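Local coordinates for protein thioesterase superfamily (Jannaschia sp., PDB 2OAF) that probably hydrolyses acyl thioesters, as a tetrameric member of the hotdog-fold thioesterase superfamily whose own substrate is not established, at residues V23-C28 / P83-R87; A46-W51 / T105-D109. All coordinates share one frame. Residues are numbered along the deposited sequence.

Contact 1: V23-C28 / P83-R87; sequences VTWGDC and PVTPR
Two loops of a hotdog fold meet here without direct hydrogen bonds: 23-28, which precedes helix 39-54, and the loop 83-87, between strands 69-80 and 90-99. Val23, extended and with chi1 t, points toward the other loop, its CA 4.8 Å from that of Pro86. Val23 CG2 lies 3.7 Å from Val84 CG1, and Val23 O packs 3.3 Å from Pro86 CB. The CA-to-CB bond of Thr24 points away; Thr24 N donates to Asp27 OD2 (2.8 Å), while Asp27 N returns a bond to Thr24 O (2.8 Å), holding the short 3-10 turn 25-27. Trp25 (chi1 t) has its CA-to-CB bond directed away from 83-87, and its ring meets Trp60 of a second subunit, so the turn sits at a subunit interface. Cys28, chi1 m, lays SG 3.7 Å from Pro86 CD. Proline suits this place because its ring is compact and apolar, while Thr85 OG1 accepts from Arg87 N (3.0 Å) in an ST turn around it. One water lies within hydrogen-bonding reach of both loops, 2.7 Å from Val23 O and 2.9 Å from Pro86 O.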
loop_
_atom_site.group_PDB
_atom_site.type_symbol
_atom_site.label_atom_id
_atom_site.label_comp_id
_atom_site.label_asym_id
_atom_site.label_seq_id
_atom_site.Cartn_x
_atom_site.Cartn_y
_atom_site.Cartn_z
ATOM N N VAL B 23 13.852 1.637 -2.679
ATOM C CA VAL B 23 12.709 2.119 -3.457
ATOM C C VAL B 23 12.704 1.356 -4.756
ATOM O O VAL B 23 13.748 1.188 -5.343
ATOM C CB VAL B 23 12.875 3.625 -3.736
ATOM C CG1 VAL B 23 11.746 4.146 -4.621
ATOM C CG2 VAL B 23 12.959 4.380 -2.378
ATOM N N THR B 24 11.541 0.930 -5.235
ATOM C CA THR B 24 11.505 0.139 -6.451
ATOM C C THR B 24 10.398 0.580 -7.386
ATOM O O THR B 24 9.583 1.447 -7.067
ATOM C CB THR B 24 11.325 -1.372 -6.156
ATOM O OG1 THR B 24 10.005 -1.610 -5.678
ATOM C CG2 THR B 24 12.370 -1.897 -5.131
ATOM N N TRP B 25 10.421 -0.008 -8.566
ATOM C CA TRP B 25 9.436 0.210 -9.597
ATOM C C TRP B 25 8.016 0.362 -9.051
ATOM O O TRP B 25 7.272 1.255 -9.429
ATOM C CB TRP B 25 9.527 -0.970 -10.560
ATOM C CG TRP B 25 8.418 -1.128 -11.503
ATOM C CD1 TRP B 25 7.301 -1.911 -11.338
ATOM C CD2 TRP B 25 8.306 -0.544 -12.798
ATOM N NE1 TRP B 25 6.498 -1.823 -12.449
ATOM C CE2 TRP B 25 7.092 -0.993 -13.358
ATOM C CE3 TRP B 25 9.116 0.309 -13.550
ATOM C CZ2 TRP B 25 6.676 -0.612 -14.624
ATOM C CZ3 TRP B 25 8.701 0.676 -14.799
ATOM C CH2 TRP B 25 7.485 0.224 -15.325
ATOM N N GLY B 26 7.643 -0.548 -8.169
ATOM C CA GLY B 26 6.282 -0.615 -7.652
ATOM C C GLY B 26 5.881 0.538 -6.745
ATOM O O GLY B 26 4.685 0.801 -6.514
ATOM N N ASP B 27 6.882 1.237 -6.228
ATOM C CA ASP B 27 6.662 2.421 -5.426
ATOM C C ASP B 27 6.429 3.654 -6.320
ATOM O O ASP B 27 6.032 4.707 -5.822
ATOM C CB ASP B 27 7.899 2.688 -4.585
ATOM C CG ASP B 27 8.198 1.583 -3.584
ATOM O OD1 ASP B 27 7.270 1.175 -2.889
ATOM O OD2 ASP B 27 9.362 1.115 -3.493
ATOM N N CYS B 28 6.705 3.545 -7.614
ATOM C CA CYS B 28 6.683 4.708 -8.516
ATOM C C CYS B 28 5.400 4.890 -9.268
ATOM O O CYS B 28 4.742 3.925 -9.623
ATOM C CB CYS B 28 7.807 4.606 -9.556
ATOM S SG CYS B 28 9.468 4.630 -8.776
ATOM N N PRO B 83 12.663 14.551 -5.946
ATOM C CA PRO B 83 12.035 13.254 -6.151
ATOM C C PRO B 83 12.832 12.067 -5.642
ATOM O O PRO B 83 14.066 12.055 -5.696
ATOM C CB PRO B 83 11.977 13.129 -7.669
ATOM C CG PRO B 83 12.157 14.443 -8.173
ATOM C CD PRO B 83 12.997 15.185 -7.219
ATOM N N VAL B 84 12.114 11.056 -5.191
ATOM C CA VAL B 84 12.710 9.818 -4.737
ATOM C C VAL B 84 12.584 8.791 -5.887
ATOM O O VAL B 84 11.524 8.654 -6.499
ATOM C CB VAL B 84 12.005 9.324 -3.493
ATOM C CG1 VAL B 84 12.452 7.923 -3.175
ATOM C CG2 VAL B 84 12.284 10.299 -2.256
ATOM N N THR B 85 13.677 8.117 -6.226
ATOM C CA THR B 85 13.643 7.104 -7.315
ATOM C C THR B 85 14.338 5.815 -6.916
ATOM O O THR B 85 15.049 5.748 -5.919
ATOM C CB THR B 85 14.309 7.585 -8.592
ATOM O OG1 THR B 85 15.738 7.504 -8.430
ATOM C CG2 THR B 85 13.871 9.008 -8.962
ATOM N N PRO B 86 14.151 4.758 -7.696
ATOM C CA PRO B 86 14.930 3.547 -7.465
ATOM C C PRO B 86 16.409 3.581 -7.832
ATOM O O PRO B 86 17.064 2.550 -7.683
ATOM C CB PRO B 86 14.243 2.505 -8.371
ATOM C CG PRO B 86 12.908 3.049 -8.660
ATOM C CD PRO B 86 13.165 4.539 -8.767
ATOM N N ARG B 87 16.933 4.721 -8.294
ATOM C CA ARG B 87 18.339 4.792 -8.694
ATOM C C ARG B 87 19.290 4.686 -7.512
ATOM O O ARG B 87 20.443 4.376 -7.705
ATOM C CB ARG B 87 18.659 6.093 -9.424
ATOM C CG ARG B 87 17.764 6.446 -10.609
ATOM C CD ARG B 87 18.177 5.665 -11.794
ATOM N NE ARG B 87 17.499 6.088 -13.016
ATOM C CZ ARG B 87 17.551 5.393 -14.143
ATOM N NH1 ARG B 87 18.238 4.251 -14.186
ATOM N NH2 ARG B 87 16.907 5.825 -15.217
HETATM O O HOH W 1 16.272 0.460 -5.850
#

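Contact 2: A46-W51 / T105-D109; sequences AIDAWW and TFRVD
The hydrophobic core of the hotdog fold, in which a long helix is wrapped by a curved antiparallel sheet, is seen here near the centre of the chain. Residues 46-51 are a stretch of alpha-helix 39-54, and the strand residues 105-109 belong to strand 103-112. Their axes approach to 9.8 Å and cross at 118°, with Ala46 nearest Val108 (CA atoms 7.5 Å apart) and Ile47 nearest Phe106 (7.3 Å). The strand alternates: Phe106 and Val108 point toward the helix, whereas Arg107 faces away and forms a salt bridge with Asp109 (NH1 to OD1 2.7 Å), so that the charged groups stay off the apolar face.

Small Ala46 lets the strand come near, its CB 4.3 Å from Val108 CG1. Ile47 (chi1 m, chi2 t) fills the space between the two strand side chains, with CG1 3.9 Å from Val108 CG2 and CD1 3.8 Å from Phe106 CB; its CG2 makes a CH-pi contact 4.0 Å from the centroid of the Phe106 ring.

Phe106 (chi1 m, chi2 -87°) is broad and flat enough to reach three helix residues, and joins Trp50 and Trp51 in an aromatic cluster. Its edge meets the face of the six-membered ring of Trp50 (chi1 t) in a T-shaped pair, centroids 5.2 Å apart and planes at 69°. Trp51 (chi1 m), whose ring also meets Trp60 of the same chain, approaches obliquely. The CA-to-CB bond of Trp51 points sideways, yet its NE1 lies 3.8 Å from Phe106 CZ.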
loop_
_atom_site.group_PDB
_atom_site.type_symbol
_atom_site.label_atom_id
_atom_site.label_comp_id
_atom_site.label_asym_id
_atom_site.label_seq_id
_atom_site.Cartn_x
_atom_site.Cartn_y
_atom_site.Cartn_z
ATOM N N ALA B 46 11.283 3.868 8.975
ATOM C CA ALA B 46 12.494 4.394 9.568
ATOM C C ALA B 46 12.352 4.546 11.076
ATOM O O ALA B 46 13.285 4.236 11.853
ATOM C CB ALA B 46 12.821 5.737 8.935
ATOM N N ILE B 47 11.215 5.079 11.504
ATOM C CA ILE B 47 10.954 5.266 12.927
ATOM C C ILE B 47 10.813 3.896 13.607
ATOM O O ILE B 47 11.344 3.672 14.686
ATOM C CB ILE B 47 9.667 6.127 13.154
ATOM C CG1 ILE B 47 9.855 7.573 12.616
ATOM C CG2 ILE B 47 9.244 6.095 14.644
ATOM C CD1 ILE B 47 8.557 8.445 12.588
ATOM N N ASP B 48 10.089 2.989 12.980
ATOM C CA ASP B 48 9.995 1.611 13.461
ATOM C C ASP B 48 11.395 0.993 13.627
ATOM O O ASP B 48 11.654 0.309 14.624
ATOM C CB ASP B 48 9.142 0.766 12.508
ATOM C CG ASP B 48 9.086 -0.683 12.918
ATOM O OD1 ASP B 48 8.255 -1.040 13.767
ATOM O OD2 ASP B 48 9.899 -1.461 12.411
ATOM N N ALA B 49 12.292 1.244 12.664
ATOM C CA ALA B 49 13.674 0.750 12.735
ATOM C C ALA B 49 14.474 1.413 13.867
ATOM O O ALA B 49 15.386 0.813 14.433
ATOM C CB ALA B 49 14.420 0.914 11.352
ATOM N N TRP B 50 14.146 2.664 14.172
ATOM C CA TRP B 50 14.793 3.375 15.296
ATOM C C TRP B 50 14.455 2.644 16.589
ATOM O O TRP B 50 15.309 2.354 17.394
ATOM C CB TRP B 50 14.366 4.852 15.355
ATOM C CG TRP B 50 15.092 5.665 16.363
ATOM C CD1 TRP B 50 16.176 6.484 16.140
ATOM C CD2 TRP B 50 14.796 5.764 17.771
ATOM N NE1 TRP B 50 16.570 7.080 17.338
ATOM C CE2 TRP B 50 15.750 6.641 18.345
ATOM C CE3 TRP B 50 13.830 5.202 18.595
ATOM C CZ2 TRP B 50 15.758 6.937 19.676
ATOM C CZ3 TRP B 50 13.835 5.521 19.962
ATOM C CH2 TRP B 50 14.780 6.362 20.474
ATOM N N TRP B 51 13.187 2.322 16.765
ATOM C CA TRP B 51 12.769 1.564 17.941
ATOM C C TRP B 51 13.453 0.213 18.021
ATOM O O TRP B 51 13.831 -0.214 19.087
ATOM C CB TRP B 51 11.243 1.386 17.960
ATOM C CG TRP B 51 10.517 2.612 18.295
ATOM C CD1 TRP B 51 9.813 3.389 17.453
ATOM C CD2 TRP B 51 10.409 3.209 19.586
ATOM N NE1 TRP B 51 9.251 4.435 18.121
ATOM C CE2 TRP B 51 9.610 4.362 19.439
ATOM C CE3 TRP B 51 10.913 2.887 20.844
ATOM C CZ2 TRP B 51 9.287 5.202 20.509
ATOM C CZ3 TRP B 51 10.593 3.737 21.927
ATOM C CH2 TRP B 51 9.784 4.882 21.737
ATOM N N THR B 105 8.453 13.529 19.346
ATOM C CA THR B 105 8.503 13.892 17.939
ATOM C C THR B 105 9.797 13.385 17.351
ATOM O O THR B 105 10.892 13.652 17.872
ATOM C CB THR B 105 8.399 15.393 17.715
ATOM O OG1 THR B 105 7.177 15.874 18.281
ATOM C CG2 THR B 105 8.474 15.746 16.214
ATOM N N PHE B 106 9.641 12.637 16.262
ATOM C CA PHE B 106 10.738 12.129 15.470
ATOM C C PHE B 106 10.855 12.960 14.227
ATOM O O PHE B 106 9.834 13.247 13.578
ATOM C CB PHE B 106 10.473 10.684 15.046
ATOM C CG PHE B 106 10.646 9.688 16.160
ATOM C CD1 PHE B 106 11.881 9.151 16.438
ATOM C CD2 PHE B 106 9.573 9.289 16.923
ATOM C CE1 PHE B 106 12.044 8.228 17.458
ATOM C CE2 PHE B 106 9.737 8.357 17.930
ATOM C CZ PHE B 106 10.982 7.830 18.187
ATOM N N ARG B 107 12.102 13.282 13.883
ATOM C CA ARG B 107 12.471 13.787 12.578
ATOM C C ARG B 107 12.988 12.655 11.711
ATOM O O ARG B 107 13.678 11.754 12.204
ATOM C CB ARG B 107 13.571 14.822 12.735
ATOM C CG ARG B 107 13.098 16.143 13.226
ATOM C CD ARG B 107 12.474 17.016 12.115
ATOM N NE ARG B 107 13.513 17.611 11.294
ATOM C CZ ARG B 107 13.951 17.131 10.131
ATOM N NH1 ARG B 107 13.400 16.062 9.592
ATOM N NH2 ARG B 107 14.945 17.742 9.508
ATOM N N VAL B 108 12.639 12.698 10.430
ATOM C CA VAL B 108 13.223 11.824 9.422
ATOM C C VAL B 108 13.561 12.674 8.190
ATOM O O VAL B 108 12.687 13.391 7.679
ATOM C CB VAL B 108 12.272 10.697 8.981
ATOM C CG1 VAL B 108 12.925 9.852 7.874
ATOM C CG2 VAL B 108 11.826 9.828 10.178
ATOM N N ASP B 109 14.818 12.604 7.734
ATOM C CA ASP B 109 15.231 13.204 6.470
ATOM C C ASP B 109 15.480 12.014 5.552
ATOM O O ASP B 109 16.280 11.097 5.871
ATOM C CB ASP B 109 16.535 14.008 6.538
ATOM C CG ASP B 109 16.404 15.343 7.266
ATOM O OD1 ASP B 109 15.278 15.748 7.626
ATOM O OD2 ASP B 109 17.465 15.994 7.471
#

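Overall arrangement
From the N terminus the chain passes strand 17-21, forms the first half of contact 1 at 23-28, and then enters helix 39-54, which carries the first half of contact 2. After helix 59-65 and strand 69-80, loop 83-87 closes contact 1 over 54 intervening residues; strand 103-112 then closes contact 2 over 53. The two closures therefore cross rather than nest. Their centres are 20 Å apart and their nearest atoms about 9 Å, so they do not touch. Contact 2 packs the C-terminal half of helix 39-54 against the sheet, whereas contact 1 joins loops at the periphery, where Val23 and Val84 also reach the same helix through Phe42 and Leu39.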